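Local coordinates for phosphoheptose isomerase (Neisseria gonorrhoeae, PDB 5I01), which probably catalyses the zinc-dependent isomerisation of sedoheptulose 7-phosphate to D-glycero-D-manno-heptose 7-phosphate, the first step of glycero-manno-heptose biosynthesis for lipooligosaccharide, at residues I27-L38 / T162-H170; C42-G53 / L111-I121. The protein carries 1 engineered substitution. All blocks are in the same frame, centred on the assembly; numbering follows the deposited sequence.

Contact 1 of 2, residues I27-L38 / T162-H170; sequences ILVEPTVQAAEL and TDVLLNVPH
Pro31, Ala35 and Leu38 of helix 29-38 pack on Val164 and Leu166 of strand 164-168, an outermost strand of the parallel sheet within this chain, in the helix-on-sheet layering of the alpha/beta SIS fold. The two axes approach to 8.0 Å and run at 137° to one another.

The apolar contacts centre on two branched side chains of the strand. Val164 stands with one methyl, CG1, against Ala35 CB (3.9 Å) and the carbonyl O of Pro31, while its other methyl, CG2, meets Gln34 CB and, more loosely, Leu38 CD2. Leu166 also forks at the helix: CD1 goes to Ala35 CB (4.0 Å), and CD2 presses on Pro31 CB and the peptide leading into Thr32. Just ahead of the helix, Ile27 and Pro169 reach out tip to tip, CD1 to CG at 3.6 Å; with CG1 of Ile27 set between its backbone N and carbonyl carbon (chi1 65°), CD1 is carried to the proline ring. Helix 173-193 packs beside this helix-strand pair, Leu183 against Thr32 and Met187 against Ala35.

No hydrogen bond joins the two segments; the amide of Asn167 is bonded instead within the same chain, through OD1 to Thr148 OG1 and through ND2 to Arg150 O, tying it to strand 143-149 and the residue that follows. Leu28, the N-cap residue, lays CD2 3.3 Å from Asn167 O, and its own carbonyl O takes two donors from Thr32: the backbone N at 3.3 Å and, almost head-on, the hydroxyl OG1 at 2.6 Å.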
loop_
_atom_site.group_PDB
_atom_site.type_symbol
_atom_site.label_atom_id
_atom_site.label_comp_id
_atom_site.label_asym_id
_atom_site.label_seq_id
_atom_site.Cartn_x
_atom_site.Cartn_y
_atom_site.Cartn_z
ATOM N N ILE A 27 -33.179 -6.108 8.771
ATOM C CA ILE A 27 -32.652 -5.760 10.103
ATOM C C ILE A 27 -31.474 -4.757 10.172
ATOM O O ILE A 27 -31.038 -4.423 11.272
ATOM C CB ILE A 27 -32.279 -7.050 10.870
ATOM C CG1 ILE A 27 -31.123 -7.810 10.191
ATOM C CG2 ILE A 27 -33.495 -7.962 10.998
ATOM C CD1 ILE A 27 -30.186 -8.489 11.168
ATOM N N LEU A 28 -30.970 -4.281 9.027
ATOM C CA LEU A 28 -29.809 -3.370 8.978
ATOM C C LEU A 28 -30.123 -1.989 8.414
ATOM O O LEU A 28 -29.212 -1.194 8.218
ATOM C CB LEU A 28 -28.663 -4.001 8.169
ATOM C CG LEU A 28 -27.937 -5.174 8.830
ATOM C CD1 LEU A 28 -26.961 -5.848 7.872
ATOM C CD2 LEU A 28 -27.219 -4.698 10.083
ATOM N N VAL A 29 -31.395 -1.669 8.188
ATOM C CA VAL A 29 -31.733 -0.333 7.710
ATOM C C VAL A 29 -31.573 0.690 8.834
ATOM O O VAL A 29 -30.873 1.677 8.642
ATOM C CB VAL A 29 -33.128 -0.258 7.060
ATOM C CG1 VAL A 29 -33.452 1.171 6.624
ATOM C CG2 VAL A 29 -33.179 -1.175 5.847
ATOM N N GLU A 30 -32.185 0.449 9.998
ATOM C CA GLU A 30 -32.105 1.416 11.128
ATOM C C GLU A 30 -30.663 1.616 11.657
ATOM O O GLU A 30 -30.238 2.763 11.831
ATOM C CB GLU A 30 -33.065 1.064 12.303
ATOM C CG GLU A 30 -34.561 1.034 11.974
ATOM C CD GLU A 30 -35.197 2.409 11.747
ATOM O OE1 GLU A 30 -34.503 3.450 11.874
ATOM O OE2 GLU A 30 -36.414 2.449 11.433
ATOM N N PRO A 31 -29.907 0.516 11.899
ATOM C CA PRO A 31 -28.508 0.665 12.336
ATOM C C PRO A 31 -27.611 1.406 11.337
ATOM O O PRO A 31 -26.852 2.280 11.752
ATOM C CB PRO A 31 -28.039 -0.786 12.510
ATOM C CG PRO A 31 -29.278 -1.564 12.746
ATOM C CD PRO A 31 -30.303 -0.908 11.875
ATOM N N THR A 32 -27.700 1.062 10.048
ATOM C CA THR A 32 -26.964 1.779 8.985
ATOM C C THR A 32 -27.228 3.296 9.030
ATOM O O THR A 32 -26.291 4.089 8.874
ATOM C CB THR A 32 -27.252 1.215 7.558
ATOM O OG1 THR A 32 -26.941 -0.173 7.523
ATOM C CG2 THR A 32 -26.408 1.894 6.496
ATOM N N VAL A 33 -28.478 3.693 9.265
ATOM C CA VAL A 33 -28.805 5.116 9.424
ATOM C C VAL A 33 -28.097 5.682 10.669
ATOM O O VAL A 33 -27.484 6.745 10.594
ATOM C CB VAL A 33 -30.333 5.376 9.465
ATOM C CG1 VAL A 33 -30.637 6.839 9.765
ATOM C CG2 VAL A 33 -30.980 4.994 8.136
ATOM N N GLN A 34 -28.153 4.967 11.791
ATOM C CA GLN A 34 -27.470 5.399 13.024
ATOM C C GLN A 34 -25.961 5.580 12.812
ATOM O O GLN A 34 -25.377 6.525 13.344
ATOM C CB GLN A 34 -27.672 4.401 14.176
ATOM C CG GLN A 34 -29.079 4.249 14.730
ATOM C CD GLN A 34 -29.141 3.132 15.772
ATOM O OE1 GLN A 34 -28.377 3.141 16.747
ATOM N NE2 GLN A 34 -30.033 2.151 15.563
ATOM N N ALA A 35 -25.343 4.661 12.062
ATOM C CA ALA A 35 -23.906 4.712 11.759
ATOM C C ALA A 35 -23.529 5.919 10.899
ATOM O O ALA A 35 -22.511 6.578 11.147
ATOM C CB ALA A 35 -23.463 3.433 11.071
ATOM N N ALA A 36 -24.353 6.197 9.891
ATOM C CA ALA A 36 -24.171 7.356 9.033
ATOM C C ALA A 36 -24.371 8.675 9.794
ATOM O O ALA A 36 -23.587 9.620 9.627
ATOM C CB ALA A 36 -25.123 7.275 7.851
ATOM N N GLU A 37 -25.424 8.734 10.614
ATOM C CA GLU A 37 -25.698 9.904 11.463
ATOM C C GLU A 37 -24.503 10.213 12.357
ATOM O O GLU A 37 -24.079 11.363 12.454
ATOM C CB GLU A 37 -26.970 9.695 12.315
ATOM C CG GLU A 37 -28.273 9.888 11.534
ATOM C CD GLU A 37 -29.550 9.526 12.306
ATOM O OE1 GLU A 37 -29.482 8.828 13.348
ATOM O OE2 GLU A 37 -30.647 9.939 11.850
ATOM N N LEU A 38 -23.955 9.172 12.984
ATOM C CA LEU A 38 -22.757 9.301 13.818
ATOM C C LEU A 38 -21.532 9.846 13.062
ATOM O O LEU A 38 -20.777 10.649 13.606
ATOM C CB LEU A 38 -22.410 7.952 14.453
ATOM C CG LEU A 38 -21.173 7.925 15.352
ATOM C CD1 LEU A 38 -21.249 9.007 16.422
ATOM C CD2 LEU A 38 -21.015 6.550 15.977
ATOM N N THR A 162 -23.179 4.203 22.952
ATOM C CA THR A 162 -22.933 5.223 21.919
ATOM C C THR A 162 -22.267 4.706 20.625
ATOM O O THR A 162 -22.043 5.487 19.699
ATOM C CB THR A 162 -22.067 6.362 22.499
ATOM O OG1 THR A 162 -20.944 5.803 23.194
ATOM C CG2 THR A 162 -22.870 7.203 23.471
ATOM N N ASP A 163 -21.941 3.414 20.567
ATOM C CA ASP A 163 -21.402 2.789 19.357
ATOM C C ASP A 163 -22.554 2.199 18.529
ATOM O O ASP A 163 -23.686 2.122 19.000
ATOM C CB ASP A 163 -20.405 1.675 19.725
ATOM C CG ASP A 163 -19.217 2.167 20.574
ATOM O OD1 ASP A 163 -18.768 3.330 20.441
ATOM O OD2 ASP A 163 -18.699 1.354 21.365
ATOM N N VAL A 164 -22.251 1.772 17.303
ATOM C CA VAL A 164 -23.250 1.208 16.382
ATOM C C VAL A 164 -22.740 -0.116 15.813
ATOM O O VAL A 164 -21.662 -0.167 15.234
ATOM C CB VAL A 164 -23.577 2.181 15.222
ATOM C CG1 VAL A 164 -24.587 1.568 14.256
ATOM C CG2 VAL A 164 -24.108 3.499 15.764
ATOM N N LEU A 165 -23.524 -1.176 15.985
ATOM C CA LEU A 165 -23.162 -2.504 15.501
ATOM C C LEU A 165 -23.911 -2.743 14.221
ATOM O O LEU A 165 -25.133 -2.657 14.208
ATOM C CB LEU A 165 -23.538 -3.590 16.516
ATOM C CG LEU A 165 -23.285 -5.050 16.105
ATOM C CD1 LEU A 165 -21.812 -5.310 15.840
ATOM C CD2 LEU A 165 -23.814 -5.998 17.165
ATOM N N LEU A 166 -23.168 -3.046 13.159
ATOM C CA LEU A 166 -23.723 -3.468 11.885
ATOM C C LEU A 166 -23.318 -4.934 11.680
ATOM O O LEU A 166 -22.281 -5.249 11.078
ATOM C CB LEU A 166 -23.231 -2.556 10.743
ATOM C CG LEU A 166 -23.509 -1.046 10.864
ATOM C CD1 LEU A 166 -22.913 -0.243 9.723
ATOM C CD2 LEU A 166 -24.994 -0.775 10.914
ATOM N N ASN A 167 -24.132 -5.837 12.211
ATOM C CA ASN A 167 -23.868 -7.255 12.065
ATOM C C ASN A 167 -24.643 -7.830 10.884
ATOM O O ASN A 167 -25.856 -7.659 10.789
ATOM C CB ASN A 167 -24.209 -8.028 13.339
ATOM C CG ASN A 167 -23.777 -9.466 13.257
ATOM O OD1 ASN A 167 -22.580 -9.772 13.246
ATOM N ND2 ASN A 167 -24.739 -10.356 13.129
ATOM N N VAL A 168 -23.917 -8.510 9.997
ATOM C CA VAL A 168 -24.501 -9.267 8.914
ATOM C C VAL A 168 -24.785 -10.671 9.449
ATOM O O VAL A 168 -23.844 -11.407 9.749
ATOM C CB VAL A 168 -23.541 -9.337 7.706
ATOM C CG1 VAL A 168 -24.133 -10.192 6.593
ATOM C CG2 VAL A 168 -23.236 -7.935 7.195
ATOM N N PRO A 169 -26.075 -11.054 9.586
ATOM C CA PRO A 169 -26.365 -12.363 10.176
ATOM C C PRO A 169 -26.235 -13.474 9.133
ATOM O O PRO A 169 -27.225 -13.906 8.538
ATOM C CB PRO A 169 -27.800 -12.191 10.672
ATOM C CG PRO A 169 -28.416 -11.290 9.655
ATOM C CD PRO A 169 -27.318 -10.359 9.200
ATOM N N HIS A 170 -25.003 -13.899 8.889
ATOM C CA HIS A 170 -24.724 -14.934 7.896
ATOM C C HIS A 170 -23.459 -15.697 8.269
ATOM O O HIS A 170 -22.548 -15.106 8.829
ATOM C CB HIS A 170 -24.604 -14.330 6.491
ATOM C CG HIS A 170 -24.878 -15.318 5.403
ATOM N ND1 HIS A 170 -23.894 -16.119 4.875
ATOM C CD2 HIS A 170 -26.028 -15.691 4.796
ATOM C CE1 HIS A 170 -24.418 -16.930 3.974
ATOM N NE2 HIS A 170 -25.710 -16.680 3.895
#

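Contact 2 of 2, residues C42-G53 / L111-I121; sequences CLMNDGKILACG and LGRAGDVLVGI
Cys42, in the last turn of its helix, sets CB 3.8 Å from Val117 CG2, and its SG, anti to the backbone N (chi1 160°), lies over the backbone at Gly115 and Asp116. A Schellman motif with Asp46 as C-prime residue ends this helix, and Gly47 then brings the chain alongside Asp116. Lys48 grips that aspartate twice: its backbone N meets OD1 at 2.8 Å from above the carboxylate plane, while NZ forms a salt bridge with OD2 at 2.9 Å on the syn side. The bend at chi4 (-56°) also lets NZ donate to Leu111 O at 2.9 Å. Arg113 N reaches OD2 from the opposite face, and a water links OD1 with NZ.

From Lys48 O onward 49-52 and 117-121 pair in register as adjacent inner strands of the SIS fold's parallel sheet, with five backbone hydrogen bonds from Val117 N to Lys48 O through Ile121 N to Cys52 O. Ile49 lies side by side with Val117 and sends CG2 across to Val119 CG2 (3.6 Å); Ala51 shares this face. On the other, Leu50 CB and Cys52 SG flank Leu118 CD1. Gly53 follows, beside Ile121, just before the predicted substrate-binding residues Asn54, Gly55 and Gly56. With NZ and Arg113 N on opposite faces of its plane and the Lys48 backbone on OD1, the buried carboxylate of Asp116 is fixed in rotation and probably stabilised as an anion.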
loop_
_atom_site.group_PDB
_atom_site.type_symbol
_atom_site.label_atom_id
_atom_site.label_comp_id
_atom_site.label_asym_id
_atom_site.label_seq_id
_atom_site.Cartn_x
_atom_site.Cartn_y
_atom_site.Cartn_z
ATOM N N CYS A 42 -19.656 13.568 13.637
ATOM C CA CYS A 42 -18.200 13.607 13.794
ATOM C C CYS A 42 -17.526 14.542 12.795
ATOM O O CYS A 42 -16.701 15.363 13.184
ATOM C CB CYS A 42 -17.616 12.197 13.670
ATOM S SG CYS A 42 -15.856 12.128 13.280
ATOM N N LEU A 43 -17.886 14.412 11.521
ATOM C CA LEU A 43 -17.327 15.240 10.440
ATOM C C LEU A 43 -17.657 16.716 10.604
ATOM O O LEU A 43 -16.783 17.558 10.457
ATOM C CB LEU A 43 -17.829 14.768 9.070
ATOM C CG LEU A 43 -17.307 13.417 8.568
ATOM C CD1 LEU A 43 -18.163 12.916 7.409
ATOM C CD2 LEU A 43 -15.843 13.502 8.157
ATOM N N MET A 44 -18.918 17.018 10.902
ATOM C CA MET A 44 -19.355 18.406 11.137
ATOM C C MET A 44 -18.737 19.074 12.382
ATOM O O MET A 44 -18.685 20.302 12.447
ATOM C CB MET A 44 -20.889 18.496 11.182
ATOM C CG MET A 44 -21.535 18.415 9.803
ATOM S SD MET A 44 -23.256 17.883 9.863
ATOM C CE MET A 44 -23.961 18.887 8.550
ATOM N N ASN A 45 -18.266 18.282 13.352
ATOM C CA ASN A 45 -17.475 18.800 14.486
ATOM C C ASN A 45 -15.962 18.675 14.223
ATOM O O ASN A 45 -15.193 18.403 15.141
ATOM C CB ASN A 45 -17.855 18.071 15.786
ATOM C CG ASN A 45 -19.333 18.233 16.153
ATOM O OD1 ASN A 45 -20.183 18.509 15.303
ATOM N ND2 ASN A 45 -19.642 18.049 17.433
ATOM N N ASP A 46 -15.550 18.867 12.963
ATOM C CA ASP A 46 -14.143 18.810 12.527
ATOM C C ASP A 46 -13.376 17.515 12.861
ATOM O O ASP A 46 -12.148 17.500 12.874
ATOM C CB ASP A 46 -13.394 20.065 13.029
ATOM C CG ASP A 46 -13.522 21.237 12.070
ATOM O OD1 ASP A 46 -12.975 21.125 10.951
ATOM O OD2 ASP A 46 -14.160 22.259 12.425
ATOM N N GLY A 47 -14.104 16.421 13.079
ATOM C CA GLY A 47 -13.499 15.131 13.420
ATOM C C GLY A 47 -13.099 14.355 12.170
ATOM O O GLY A 47 -13.322 14.812 11.027
ATOM N N LYS A 48 -12.506 13.180 12.394
ATOM C CA LYS A 48 -12.137 12.266 11.311
ATOM C C LYS A 48 -12.549 10.826 11.607
ATOM O O LYS A 48 -12.802 10.472 12.753
ATOM C CB LYS A 48 -10.637 12.368 10.994
ATOM C CG LYS A 48 -9.684 12.026 12.122
ATOM C CD LYS A 48 -8.259 12.445 11.740
ATOM C CE LYS A 48 -7.250 12.179 12.838
ATOM N NZ LYS A 48 -7.614 12.841 14.123
ATOM N N ILE A 49 -12.641 10.021 10.546
ATOM C CA ILE A 49 -12.966 8.603 10.643
ATOM C C ILE A 49 -11.733 7.762 10.310
ATOM O O ILE A 49 -11.142 7.924 9.253
ATOM C CB ILE A 49 -14.125 8.200 9.694
ATOM C CG1 ILE A 49 -15.359 9.085 9.939
ATOM C CG2 ILE A 49 -14.493 6.732 9.884
ATOM C CD1 ILE A 49 -15.566 10.148 8.897
ATOM N N LEU A 50 -11.365 6.862 11.222
ATOM C CA LEU A 50 -10.339 5.852 10.983
ATOM C C LEU A 50 -11.022 4.526 10.661
ATOM O O LEU A 50 -12.004 4.176 11.313
ATOM C CB LEU A 50 -9.457 5.698 12.215
ATOM C CG LEU A 50 -8.914 6.996 12.815
ATOM C CD1 LEU A 50 -7.989 6.664 13.982
ATOM C CD2 LEU A 50 -8.185 7.826 11.768
ATOM N N ALA A 51 -10.512 3.802 9.662
ATOM C CA ALA A 51 -11.048 2.487 9.287
ATOM C C ALA A 51 -9.958 1.435 9.379
ATOM O O ALA A 51 -8.803 1.717 9.061
ATOM C CB ALA A 51 -11.620 2.525 7.886
ATOM N N CYS A 52 -10.318 0.234 9.827
ATOM C CA CYS A 52 -9.386 -0.890 9.822
ATOM C C CYS A 52 -10.077 -2.256 9.677
ATOM O O CYS A 52 -11.277 -2.398 9.945
ATOM C CB CYS A 52 -8.531 -0.873 11.085
ATOM S SG CYS A 52 -9.405 -1.391 12.573
ATOM N N GLY A 53 -9.288 -3.252 9.273
ATOM C CA GLY A 53 -9.776 -4.604 9.038
ATOM C C GLY A 53 -8.698 -5.464 8.404
ATOM O O GLY A 53 -7.662 -4.927 8.000
ATOM N N LEU A 111 -3.061 8.744 15.692
ATOM C CA LEU A 111 -3.931 9.657 14.939
ATOM C C LEU A 111 -5.211 10.092 15.651
ATOM O O LEU A 111 -5.677 11.200 15.431
ATOM C CB LEU A 111 -4.306 9.027 13.594
ATOM C CG LEU A 111 -3.136 8.602 12.698
ATOM C CD1 LEU A 111 -3.657 8.052 11.385
ATOM C CD2 LEU A 111 -2.174 9.753 12.437
ATOM N N GLY A 112 -5.782 9.225 16.479
ATOM C CA GLY A 112 -7.116 9.440 17.048
ATOM C C GLY A 112 -7.199 10.598 18.021
ATOM O O GLY A 112 -6.227 10.925 18.704
ATOM N N ARG A 113 -8.353 11.249 18.049
ATOM C CA ARG A 113 -8.642 12.275 19.052
ATOM C C ARG A 113 -10.064 12.045 19.546
ATOM O O ARG A 113 -10.788 11.225 18.994
ATOM C CB ARG A 113 -8.498 13.685 18.476
ATOM C CG ARG A 113 -7.140 14.017 17.870
ATOM C CD ARG A 113 -6.068 14.303 18.917
ATOM N NE ARG A 113 -4.842 14.839 18.299
ATOM C CZ ARG A 113 -3.760 14.131 17.932
ATOM N NH1 ARG A 113 -3.671 12.809 18.114
ATOM N NH2 ARG A 113 -2.730 14.769 17.375
ATOM N N ALA A 114 -10.449 12.761 20.596
ATOM C CA ALA A 114 -11.806 12.682 21.141
ATOM C C ALA A 114 -12.807 13.146 20.094
ATOM O O ALA A 114 -12.565 14.144 19.400
ATOM C CB ALA A 114 -11.926 13.539 22.391
ATOM N N GLY A 115 -13.910 12.404 19.967
ATOM C CA GLY A 115 -14.947 12.692 18.968
ATOM C C GLY A 115 -14.786 12.026 17.602
ATOM O O GLY A 115 -15.753 11.998 16.843
ATOM N N ASP A 116 -13.589 11.507 17.276
ATOM C CA ASP A 116 -13.346 10.786 16.014
ATOM C C ASP A 116 -14.096 9.456 16.007
ATOM O O ASP A 116 -14.695 9.060 17.010
ATOM C CB ASP A 116 -11.848 10.506 15.796
ATOM C CG ASP A 116 -11.041 11.749 15.470
ATOM O OD1 ASP A 116 -11.621 12.757 15.014
ATOM O OD2 ASP A 116 -9.802 11.701 15.655
ATOM N N VAL A 117 -14.070 8.774 14.869
ATOM C CA VAL A 117 -14.807 7.536 14.700
ATOM C C VAL A 117 -13.898 6.449 14.139
ATOM O O VAL A 117 -13.204 6.675 13.161
ATOM C CB VAL A 117 -16.042 7.759 13.808
ATOM C CG1 VAL A 117 -16.652 6.444 13.351
ATOM C CG2 VAL A 117 -17.068 8.581 14.569
ATOM N N LEU A 118 -13.897 5.293 14.800
ATOM C CA LEU A 118 -13.250 4.104 14.311
ATOM C C LEU A 118 -14.303 3.206 13.700
ATOM O O LEU A 118 -15.292 2.855 14.361
ATOM C CB LEU A 118 -12.553 3.359 15.445
ATOM C CG LEU A 118 -11.880 2.014 15.114
ATOM C CD1 LEU A 118 -10.791 2.202 14.078
ATOM C CD2 LEU A 118 -11.306 1.349 16.352
ATOM N N VAL A 119 -14.074 2.825 12.445
ATOM C CA VAL A 119 -14.855 1.809 11.774
ATOM C C VAL A 119 -14.014 0.560 11.750
ATOM O O VAL A 119 -13.076 0.472 10.979
ATOM C CB VAL A 119 -15.233 2.227 10.342
ATOM C CG1 VAL A 119 -15.964 1.098 9.618
ATOM C CG2 VAL A 119 -16.077 3.499 10.374
ATOM N N GLY A 120 -14.348 -0.404 12.600
ATOM C CA GLY A 120 -13.614 -1.666 12.672
ATOM C C GLY A 120 -14.355 -2.715 11.879
ATOM O O GLY A 120 -15.531 -2.937 12.121
ATOM N N ILE A 121 -13.672 -3.363 10.938
ATOM C CA ILE A 121 -14.309 -4.338 10.056
ATOM C C ILE A 121 -13.719 -5.714 10.343
ATOM O O ILE A 121 -12.493 -5.876 10.376
ATOM C CB ILE A 121 -14.152 -3.979 8.563
ATOM C CG1 ILE A 121 -14.550 -2.517 8.316
ATOM C CG2 ILE A 121 -15.026 -4.890 7.691
ATOM C CD1 ILE A 121 -14.167 -1.981 6.958
HETATM O O HOH W 1 -10.040 15.037 13.791
#

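How the contacts relate
Contact 1 and contact 2 lie about 16 Å apart, centre to centre, and share helix 29-44, whose first part serves the former and whose last turn the latter. Both reach the five-stranded parallel sheet: contact 2 joins strands 49-52 and 117-122, neighbours in its interior, whereas contact 1 uses 164-168 on its border, with 143-149 in between. Along the chain the order is 27-38, 42-53, 111-121, 162-170, so contact 2 falls wholly within the span that contact 1 closes. They touch where Leu38 CG packs 4.2 Å from Val117 CG2. One helix thus packs against both an edge strand and an inner strand, and strands 49-52 and 117-122 lead into predicted substrate-binding loops.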